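Local coordinates for endoglucanase E (Clostridium thermocellum, PDB 2WAO), which probably removes acetyl groups from plant cell-wall polysaccharides through its family 2 carbohydrate esterase domain, whose active site also binds cellulose chains, at residues S154-Y158 with A159-A163; R322-A325 with E326-K330; H316-M319 with A320-L323. All coordinates share one frame; numbering follows the deposited sequence. Where two conformers were deposited one is given.

Contact 1: S154-Y158 with A159-A163; sequences SYMSY and AAITA
Ser-157 caps the N-terminus of helix 158-165, where a 3-10 segment (154-155) and a short connection through Met-156 lead into the helix, deep in the GDSL-like hydrolase domain. In one of its two deposited conformers, Ser-157 OG accepts from Ala-160 N at 2.9 Å, the N-cap bond. That hydroxyl sits between the backbone N and the carbonyl carbon (chi1 73°), a rotation that swings it back over the first helical turn. In the same conformer Ser-157 OG donates to Ser-154 O at 3.0 Å. Ser-157 N also donates to Ser-154 O, from the same face of its plane, and this ties the loop to the cap. At the next residue, Tyr-158 O takes two donors from Thr-162. Thr-162 OG1 lies 2.7 Å and Thr-162 N 2.9 Å from Tyr-158 O, from opposite faces of its plane. The Tyr-158 ring folds over its own helix, with Ala-159 CB 4.3 Å above its centre. Elsewhere, Met-156 CE meets Ile-161 CD1 at 4.1 Å. Met-172 of strand 168-174 packs on Ser-157 and Ala-159, while helix 313-331 lies against Tyr-158, Ile-161 and Thr-162.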
ATOM      1  N   SER A 154       5.171  -3.191   4.834  1.00  4.24           N
ATOM      2  CA  SER A 154       3.904  -3.184   4.083  1.00  4.24           C
ATOM      3  C   SER A 154       3.376  -4.576   3.703  1.00  3.81           C
ATOM      4  O   SER A 154       2.198  -4.700   3.377  1.00  5.52           O
ATOM      5  CB  SER A 154       3.962  -2.303   2.838  1.00  3.85           C
ATOM      6  OG  SER A 154       4.958  -2.813   1.985  1.00  5.61           O
ATOM      7  N   TYR A 155       4.235  -5.594   3.731  1.00  3.59           N
ATOM      8  CA  TYR A 155       3.760  -6.973   3.455  1.00  3.72           C
ATOM      9  C   TYR A 155       2.750  -7.389   4.529  1.00  3.47           C
ATOM     10  O   TYR A 155       1.871  -8.212   4.261  1.00  3.22           O
ATOM     11  CB  TYR A 155       4.929  -7.984   3.451  1.00  4.14           C
ATOM     12  CG  TYR A 155       4.553  -9.375   2.919  1.00  3.72           C
ATOM     13  CD1 TYR A 155       4.366  -9.578   1.545  1.00  6.56           C
ATOM     14  CD2 TYR A 155       4.379 -10.463   3.796  1.00  7.59           C
ATOM     15  CE1 TYR A 155       4.052 -10.828   1.049  1.00  5.47           C
ATOM     16  CE2 TYR A 155       4.055 -11.729   3.313  1.00  9.72           C
ATOM     17  CZ  TYR A 155       3.912 -11.896   1.937  1.00  8.38           C
ATOM     18  OH  TYR A 155       3.599 -13.127   1.445  1.00  8.42           O
ATOM     19  N   MET A 156       2.882  -6.826   5.744  1.00  3.29           N
ATOM     20  CA  MET A 156       1.961  -7.141   6.859  1.00  5.03           C
ATOM     21  C   MET A 156       1.028  -5.931   7.183  1.00  4.43           C
ATOM     22  O   MET A 156       0.564  -5.749   8.321  1.00  5.33           O
ATOM     23  CB  MET A 156       2.710  -7.669   8.083  1.00  4.72           C
ATOM     24  CG  MET A 156       3.375  -9.057   7.854  1.00  6.57           C
ATOM     25  SD  MET A 156       2.164 -10.317   7.365  1.00 10.53           S
ATOM     26  CE  MET A 156       1.292 -10.546   8.903  1.00 14.19           C
ATOM     27  N   SER A 157       0.798  -5.078   6.166  1.00  3.52           N
ATOM     28  CA  SER A 157      -0.238  -4.043   6.278  0.50  2.79           C
ATOM     29  C   SER A 157      -1.605  -4.706   6.151  1.00  3.42           C
ATOM     30  O   SER A 157      -1.748  -5.788   5.539  1.00  3.21           O
ATOM     31  CB  SER A 157      -0.092  -2.995   5.181  0.50  2.36           C
ATOM     32  OG  SER A 157      -0.501  -3.522   3.934  0.50  2.00           O
ATOM     33  N   TYR A 158      -2.618  -4.068   6.735  1.00  3.31           N
ATOM     34  CA  TYR A 158      -3.999  -4.598   6.579  1.00  3.28           C
ATOM     35  C   TYR A 158      -4.320  -4.730   5.095  1.00  3.15           C
ATOM     36  O   TYR A 158      -5.096  -5.629   4.706  1.00  5.03           O
ATOM     37  CB  TYR A 158      -5.034  -3.702   7.254  1.00  2.65           C
ATOM     38  CG  TYR A 158      -5.265  -2.406   6.532  1.00  4.27           C
ATOM     39  CD1 TYR A 158      -6.360  -2.258   5.659  1.00  6.25           C
ATOM     40  CD2 TYR A 158      -4.369  -1.323   6.680  1.00  3.04           C
ATOM     41  CE1 TYR A 158      -6.562  -1.094   4.960  1.00  6.39           C
ATOM     42  CE2 TYR A 158      -4.565  -0.125   5.974  1.00  3.68           C
ATOM     43  CZ  TYR A 158      -5.665  -0.028   5.132  1.00  6.35           C
ATOM     44  OH  TYR A 158      -5.900   1.095   4.398  1.00  8.15           O
ATOM     45  N   ALA A 159      -3.795  -3.816   4.274  1.00  2.67           N
ATOM     46  CA  ALA A 159      -4.062  -3.816   2.851  1.00  4.69           C
ATOM     47  C   ALA A 159      -3.488  -5.069   2.154  1.00  3.96           C
ATOM     48  O   ALA A 159      -4.184  -5.758   1.373  1.00  4.18           O
ATOM     49  CB  ALA A 159      -3.504  -2.554   2.230  1.00  3.24           C
ATOM     50  N   ALA A 160      -2.219  -5.401   2.453  1.00  3.74           N
ATOM     51  CA  ALA A 160      -1.595  -6.565   1.809  1.00  2.97           C
ATOM     52  C   ALA A 160      -2.234  -7.863   2.284  1.00  4.08           C
ATOM     53  O   ALA A 160      -2.433  -8.820   1.509  1.00  3.13           O
ATOM     54  CB  ALA A 160      -0.110  -6.606   2.107  1.00  2.59           C
ATOM     55  N   ILE A 161      -2.585  -7.887   3.560  1.00  3.82           N
ATOM     56  CA  ILE A 161      -3.132  -9.108   4.130  1.00  4.48           C
ATOM     57  C   ILE A 161      -4.558  -9.340   3.513  1.00  3.93           C
ATOM     58  O   ILE A 161      -4.930 -10.493   3.121  1.00  2.40           O
ATOM     59  CB  ILE A 161      -3.247  -8.958   5.664  1.00  5.28           C
ATOM     60  CG1 ILE A 161      -1.856  -8.876   6.340  1.00  4.06           C
ATOM     61  CG2 ILE A 161      -4.092 -10.153   6.238  1.00  4.20           C
ATOM     62  CD1 ILE A 161      -1.960  -8.347   7.800  1.00  5.86           C
ATOM     63  N   THR A 162      -5.327  -8.247   3.398  1.00  4.14           N
ATOM     64  CA  THR A 162      -6.698  -8.287   2.782  1.00  4.48           C
ATOM     65  C   THR A 162      -6.584  -8.781   1.314  1.00  4.65           C
ATOM     66  O   THR A 162      -7.342  -9.638   0.873  1.00  4.10           O
ATOM     67  CB  THR A 162      -7.353  -6.868   2.865  1.00  3.72           C
ATOM     68  OG1 THR A 162      -7.609  -6.547   4.249  1.00  3.56           O
ATOM     69  CG2 THR A 162      -8.709  -6.813   2.104  1.00  4.88           C
ATOM     70  N   ALA A 163      -5.616  -8.249   0.574  1.00  4.30           N
ATOM     71  CA  ALA A 163      -5.425  -8.679  -0.801  1.00  5.56           C
ATOM     72  C   ALA A 163      -5.081 -10.176  -0.876  1.00  6.58           C
ATOM     73  O   ALA A 163      -5.654 -10.880  -1.713  1.00  6.24           O
ATOM     74  CB  ALA A 163      -4.384  -7.809  -1.538  1.00  6.15           C
TER

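Contact 2: R322-A325 with E326-K330; sequences RLTA and EIKNK. With FMT (formic acid), chain M.
Arg-322 O takes two donors at one turn of helix 313-331. Glu-326 N reaches it in the carbonyl plane at 3.1 Å, and a water bonds to it as well. The water is also a donor to Glu-326 OE2, so it joins the backbone of one residue to the side chain of the next turn. A second water links the two side chains: it accepts from Arg-322 NH1 at 3.1 Å and donates to Glu-326 OE2 at 2.9 Å. It lies at the guanidinium edge, in plane. Arg-322 NH1 and Glu-326 OE2 stand 5.5 Å apart, so any attraction between the two charges is probably mediated by this water. Glu-326 is bent at chi2 (-67°), and its CG packs on Arg-322 O. At another point of the guanidinium edge, Arg-322 NE donates to O2 of a formic acid at 3.1 Å, with an N-H...O angle of 158°. The formic acid probably comes from the crystallisation liquor. Two pairs of side chains meet elsewhere on the helix. Leu-323 CG touches Ile-327 CD1 at 3.8 Å, the two side chains crossing at a slant. Thr-324 and Lys-328 run side by side in the same direction, and CG2 of the threonine meets CE of the lysine at 3.9 Å. Thr-324 OG1 is hydrogen-bonded to Ala-320 O and also to Asn-165 OD1. Leu-323 and Ile-327 rest on Thr-162 of helix 158-165, and Ile-327 also reaches Phe-257 of strand 255-260. The arrangement is that of an amphipathic helix: regular i to i+4 backbone bonds, an apolar face on the core and a water-bridged polar face. It fits the last helix of an SGNH-type alpha/beta fold.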
ATOM      1  N   ARG A 322     -11.767  -7.524   9.229  1.00  4.81           N
ATOM      2  CA  ARG A 322     -12.946  -6.712   9.059  1.00  5.88           C
ATOM      3  C   ARG A 322     -13.131  -6.348   7.571  1.00  6.22           C
ATOM      4  O   ARG A 322     -14.220  -6.561   6.989  1.00  6.61           O
ATOM      5  CB  ARG A 322     -12.878  -5.470   9.945  1.00  5.57           C
ATOM      6  CG  ARG A 322     -14.047  -4.515   9.771  1.00  7.40           C
ATOM      7  CD  ARG A 322     -13.990  -3.403  10.777  1.00  8.57           C
ATOM      8  NE  ARG A 322     -13.885  -3.890  12.145  1.00 11.86           N
ATOM      9  CZ  ARG A 322     -14.923  -4.225  12.918  1.00 16.80           C
ATOM     10  NH1 ARG A 322     -16.164  -4.131  12.464  1.00 16.12           N
ATOM     11  NH2 ARG A 322     -14.715  -4.673  14.144  1.00 17.06           N
ATOM     12  N   LEU A 323     -12.066  -5.829   6.961  1.00  5.01           N
ATOM     13  CA  LEU A 323     -12.153  -5.312   5.590  1.00  5.61           C
ATOM     14  C   LEU A 323     -12.408  -6.445   4.553  1.00  5.66           C
ATOM     15  O   LEU A 323     -13.150  -6.246   3.550  1.00  5.78           O
ATOM     16  CB  LEU A 323     -10.895  -4.518   5.231  1.00  5.33           C
ATOM     17  CG  LEU A 323     -10.845  -3.960   3.795  1.00  5.54           C
ATOM     18  CD1 LEU A 323     -11.994  -2.891   3.617  1.00  7.44           C
ATOM     19  CD2 LEU A 323      -9.468  -3.336   3.481  1.00  5.45           C
ATOM     20  N   THR A 324     -11.793  -7.603   4.806  1.00  4.65           N
ATOM     21  CA  THR A 324     -11.935  -8.789   3.956  1.00  5.51           C
ATOM     22  C   THR A 324     -13.419  -9.146   3.960  1.00  5.13           C
ATOM     23  O   THR A 324     -13.967  -9.386   2.885  1.00  5.94           O
ATOM     24  CB  THR A 324     -11.011  -9.983   4.409  1.00  5.49           C
ATOM     25  OG1 THR A 324      -9.640  -9.602   4.180  1.00  5.03           O
ATOM     26  CG2 THR A 324     -11.295 -11.290   3.588  1.00  4.03           C
ATOM     27  N   ALA A 325     -14.041  -9.189   5.149  1.00  6.62           N
ATOM     28  CA  ALA A 325     -15.458  -9.583   5.238  1.00  7.39           C
ATOM     29  C   ALA A 325     -16.366  -8.556   4.522  1.00  7.54           C
ATOM     30  O   ALA A 325     -17.307  -8.965   3.839  1.00  8.51           O
ATOM     31  CB  ALA A 325     -15.892  -9.819   6.689  1.00  8.35           C
ATOM     32  N   GLU A 326     -16.105  -7.248   4.664  1.00  7.03           N
ATOM     33  CA  GLU A 326     -16.857  -6.180   3.950  1.00  7.40           C
ATOM     34  C   GLU A 326     -16.798  -6.337   2.397  1.00  7.43           C
ATOM     35  O   GLU A 326     -17.813  -6.306   1.675  1.00  7.08           O
ATOM     36  CB  GLU A 326     -16.268  -4.803   4.326  1.00  8.11           C
ATOM     37  CG  GLU A 326     -16.481  -4.320   5.799  1.00 13.18           C
ATOM     38  CD  GLU A 326     -17.952  -4.022   6.182  1.00 22.00           C
ATOM     39  OE1 GLU A 326     -18.791  -3.767   5.295  1.00 21.37           O
ATOM     40  OE2 GLU A 326     -18.254  -4.038   7.392  1.00 23.92           O
ATOM     41  N   ILE A 327     -15.594  -6.521   1.893  1.00  6.04           N
ATOM     42  CA  ILE A 327     -15.405  -6.676   0.447  1.00  6.55           C
ATOM     43  C   ILE A 327     -16.054  -7.997  -0.041  1.00  7.90           C
ATOM     44  O   ILE A 327     -16.763  -8.001  -1.051  1.00  7.30           O
ATOM     45  CB  ILE A 327     -13.947  -6.581   0.065  1.00  7.11           C
ATOM     46  CG1 ILE A 327     -13.436  -5.169   0.355  1.00  5.17           C
ATOM     47  CG2 ILE A 327     -13.783  -6.890  -1.422  1.00  6.55           C
ATOM     48  CD1 ILE A 327     -11.885  -5.072   0.349  1.00  8.48           C
ATOM     49  N   LYS A 328     -15.871  -9.080   0.708  1.00  9.10           N
ATOM     50  CA  LYS A 328     -16.510 -10.363   0.337  1.00 11.44           C
ATOM     51  C   LYS A 328     -18.025 -10.194   0.195  1.00 11.92           C
ATOM     52  O   LYS A 328     -18.603 -10.672  -0.774  1.00 12.30           O
ATOM     53  CB  LYS A 328     -16.240 -11.461   1.387  1.00 11.55           C
ATOM     54  CG  LYS A 328     -14.916 -12.136   1.211  1.00 15.77           C
ATOM     55  CD  LYS A 328     -14.764 -13.277   2.237  1.00 19.59           C
ATOM     56  CE  LYS A 328     -13.502 -14.072   1.913  1.00 24.35           C
ATOM     57  NZ  LYS A 328     -13.077 -14.928   3.088  1.00 26.20           N
ATOM     58  N   ASN A 329     -18.635  -9.523   1.175  1.00 12.88           N
ATOM     59  CA  ASN A 329     -20.057  -9.192   1.204  1.00 14.13           C
ATOM     60  C   ASN A 329     -20.546  -8.445  -0.035  1.00 14.57           C
ATOM     61  O   ASN A 329     -21.542  -8.878  -0.678  1.00 14.78           O
ATOM     62  CB  ASN A 329     -20.386  -8.352   2.435  1.00 15.94           C
ATOM     63  CG  ASN A 329     -21.895  -8.029   2.564  1.00 20.70           C
ATOM     64  OD1 ASN A 329     -22.302  -6.857   2.603  1.00 27.21           O
ATOM     65  ND2 ASN A 329     -22.705  -9.057   2.682  1.00 22.04           N
ATOM     66  N   LYS A 330     -19.889  -7.323  -0.357  1.00 11.38           N
ATOM     67  CA  LYS A 330     -20.312  -6.497  -1.494  1.00 10.98           C
ATOM     68  C   LYS A 330     -19.973  -7.075  -2.852  1.00 10.02           C
ATOM     69  O   LYS A 330     -20.709  -6.837  -3.815  1.00  9.63           O
ATOM     70  CB  LYS A 330     -19.743  -5.072  -1.428  1.00  9.85           C
ATOM     71  CG  LYS A 330     -20.064  -4.352  -0.136  1.00 13.68           C
ATOM     72  CD  LYS A 330     -21.527  -4.073   0.032  1.00 17.07           C
ATOM     73  CE  LYS A 330     -21.706  -3.334   1.363  1.00 19.36           C
ATOM     74  NZ  LYS A 330     -23.140  -3.244   1.724  1.00 23.15           N
TER
HETATM   75  C   FMT M1350      -9.911  -3.438  13.565  1.00 22.80           C
HETATM   76  O1  FMT M1350      -9.511  -2.337  14.040  1.00 23.77           O
HETATM   77  O2  FMT M1350     -10.864  -3.672  12.767  1.00 20.16           O
HETATM   78  O   HOH W   1     -16.837  -6.734   8.608  1.00 18.67           O
HETATM   79  O   HOH W   2     -17.394  -2.931   9.889  1.00 25.39           O

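Contact 3: H316-M319 with A320-L323; sequences HQLM and AERL. With FMT (formic acid), chain M.
Met-319 runs from the backbone of helix 313-331 into the protein. Its CB lies 3.1 Å from Ala-320 N, the next amide in the chain. Met-319 CG, anti to its carbonyl carbon (chi1 -71°), lies 3.7 Å from O1 of the formic acid. The side chain then goes straight on to SD, bends at chi3 (74°) and ends in CE. Beyond CB the side chain leaves the helix, and its partners lie in other parts of the fold: Tyr-158, Phe-296 and Asn-220. The carbonyl of Met-319 stays with the helix. Met-319 O receives Leu-323 N at 2.8 Å, with the N-H pointing almost straight at it (166°). Leu-318 CB lies 3.7 Å from the carbon of the same formic acid, so the small molecule lies against this turn of the helix. On the outer side, Glu-321 is extended beyond CG. Its CG packs on Gln-317 O at 3.4 Å, and Leu-318 CD2 comes to 4.4 Å from its OE2. Ala-320 CB lies over His-316 O at 3.4 Å. Ile-161 and Thr-162 of helix 158-165 pack on this small side chain. Strand 216-220 of the parallel sheet meets Met-319 through Asn-220 and Leu-323 through Val-218.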
ATOM      1  N   HIS A 316      -3.230  -4.572  12.458  1.00  3.97           N
ATOM      2  CA  HIS A 316      -3.373  -4.764  11.000  1.00  4.54           C
ATOM      3  C   HIS A 316      -4.155  -6.025  10.661  1.00  4.68           C
ATOM      4  O   HIS A 316      -5.006  -6.001   9.773  1.00  3.96           O
ATOM      5  CB  HIS A 316      -2.018  -4.760  10.283  1.00  4.97           C
ATOM      6  CG  HIS A 316      -1.436  -3.387  10.079  1.00  4.07           C
ATOM      7  ND1 HIS A 316      -1.796  -2.582   9.016  1.00  2.63           N
ATOM      8  CD2 HIS A 316      -0.488  -2.696  10.772  1.00  4.31           C
ATOM      9  CE1 HIS A 316      -1.079  -1.468   9.039  1.00  3.73           C
ATOM     10  NE2 HIS A 316      -0.302  -1.493  10.113  1.00  5.16           N
ATOM     11  N   GLN A 317      -3.891  -7.118  11.393  1.00  3.81           N
ATOM     12  CA  GLN A 317      -4.611  -8.343  11.174  1.00  4.72           C
ATOM     13  C   GLN A 317      -6.103  -8.170  11.465  1.00  3.86           C
ATOM     14  O   GLN A 317      -6.895  -8.583  10.670  1.00  4.69           O
ATOM     15  CB  GLN A 317      -3.983  -9.515  11.943  1.00  5.02           C
ATOM     16  CG  GLN A 317      -2.610  -9.856  11.347  1.00  5.66           C
ATOM     17  CD  GLN A 317      -1.850 -10.865  12.160  1.00 13.15           C
ATOM     18  OE1 GLN A 317      -1.717 -10.727  13.378  1.00 12.34           O
ATOM     19  NE2 GLN A 317      -1.328 -11.895  11.489  1.00 13.69           N
ATOM     20  N   LEU A 318      -6.460  -7.553  12.586  1.00  5.75           N
ATOM     21  CA  LEU A 318      -7.876  -7.269  12.897  1.00  6.07           C
ATOM     22  C   LEU A 318      -8.555  -6.438  11.785  1.00  6.09           C
ATOM     23  O   LEU A 318      -9.715  -6.667  11.421  1.00  5.59           O
ATOM     24  CB  LEU A 318      -8.012  -6.512  14.219  1.00  6.78           C
ATOM     25  CG  LEU A 318      -7.700  -7.292  15.520  1.00 11.52           C
ATOM     26  CD1 LEU A 318      -8.024  -6.418  16.708  1.00 14.74           C
ATOM     27  CD2 LEU A 318      -8.480  -8.649  15.529  1.00 15.59           C
ATOM     28  N   MET A 319      -7.852  -5.429  11.312  1.00  4.38           N
ATOM     29  CA  MET A 319      -8.371  -4.566  10.238  1.00  4.38           C
ATOM     30  C   MET A 319      -8.606  -5.397   8.986  1.00  4.11           C
ATOM     31  O   MET A 319      -9.658  -5.286   8.310  1.00  3.51           O
ATOM     32  CB  MET A 319      -7.354  -3.466   9.979  1.00  4.36           C
ATOM     33  CG  MET A 319      -7.257  -2.432  11.054  1.00  3.33           C
ATOM     34  SD  MET A 319      -5.905  -1.216  10.699  1.00  7.79           S
ATOM     35  CE  MET A 319      -6.662  -0.274   9.410  1.00  5.80           C
ATOM     36  N   ALA A 320      -7.630  -6.233   8.674  1.00  3.71           N
ATOM     37  CA  ALA A 320      -7.721  -7.076   7.469  1.00  4.29           C
ATOM     38  C   ALA A 320      -8.940  -8.023   7.583  1.00  4.64           C
ATOM     39  O   ALA A 320      -9.658  -8.167   6.613  1.00  4.40           O
ATOM     40  CB  ALA A 320      -6.439  -7.867   7.254  1.00  3.73           C
ATOM     41  N   GLU A 321      -9.190  -8.595   8.763  1.00  5.15           N
ATOM     42  CA  GLU A 321     -10.353  -9.505   8.944  1.00  7.50           C
ATOM     43  C   GLU A 321     -11.657  -8.736   8.672  1.00  6.68           C
ATOM     44  O   GLU A 321     -12.570  -9.266   7.985  1.00  6.88           O
ATOM     45  CB  GLU A 321     -10.389 -10.164  10.341  1.00  6.55           C
ATOM     46  CG  GLU A 321      -9.170 -11.074  10.611  1.00 15.14           C
ATOM     47  CD  GLU A 321      -9.106 -11.609  12.042  1.00 19.43           C
ATOM     48  OE1 GLU A 321     -10.202 -11.734  12.654  1.00 28.93           O
ATOM     49  OE2 GLU A 321      -7.974 -11.914  12.552  1.00 24.27           O
ATOM     50  N   ARG A 322     -11.767  -7.524   9.229  1.00  4.81           N
ATOM     51  CA  ARG A 322     -12.946  -6.712   9.059  1.00  5.88           C
ATOM     52  C   ARG A 322     -13.131  -6.348   7.571  1.00  6.22           C
ATOM     53  O   ARG A 322     -14.220  -6.561   6.989  1.00  6.61           O
ATOM     54  CB  ARG A 322     -12.878  -5.470   9.945  1.00  5.57           C
ATOM     55  CG  ARG A 322     -14.047  -4.515   9.771  1.00  7.40           C
ATOM     56  CD  ARG A 322     -13.990  -3.403  10.777  1.00  8.57           C
ATOM     57  NE  ARG A 322     -13.885  -3.890  12.145  1.00 11.86           N
ATOM     58  CZ  ARG A 322     -14.923  -4.225  12.918  1.00 16.80           C
ATOM     59  NH1 ARG A 322     -16.164  -4.131  12.464  1.00 16.12           N
ATOM     60  NH2 ARG A 322     -14.715  -4.673  14.144  1.00 17.06           N
ATOM     61  N   LEU A 323     -12.066  -5.829   6.961  1.00  5.01           N
ATOM     62  CA  LEU A 323     -12.153  -5.312   5.590  1.00  5.61           C
ATOM     63  C   LEU A 323     -12.408  -6.445   4.553  1.00  5.66           C
ATOM     64  O   LEU A 323     -13.150  -6.246   3.550  1.00  5.78           O
ATOM     65  CB  LEU A 323     -10.895  -4.518   5.231  1.00  5.33           C
ATOM     66  CG  LEU A 323     -10.845  -3.960   3.795  1.00  5.54           C
ATOM     67  CD1 LEU A 323     -11.994  -2.891   3.617  1.00  7.44           C
ATOM     68  CD2 LEU A 323      -9.468  -3.336   3.481  1.00  5.45           C
TER
HETATM   69  C   FMT M1350      -9.911  -3.438  13.565  1.00 22.80           C
HETATM   70  O1  FMT M1350      -9.511  -2.337  14.040  1.00 23.77           O
HETATM   71  O2  FMT M1350     -10.864  -3.672  12.767  1.00 20.16           O

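Contacts 3 and 2 follow one another along helix 313-331, overlapping at Arg-322 and Leu-323, and touch the same formic acid. Contact 1 is the start of helix 158-165, which packs on both. Its centre is about 9 Å from that of contact 3 and about 14 Å from that of contact 2. A probable hydrogen bond, Tyr-158 N to His-316 ND1 at 2.8 Å, joins contacts 1 and 3. Apolar packing continues it, with Ile-161 CG2 and Ala-320 CB 3.4 Å apart. Towards contact 2, Thr-162 CG2 meets Ile-327 CD1 at 4.0 Å. The bound glucose chain lies apart: about 11 Å from the Met-319 side chain and 13 Å from that of Tyr-158.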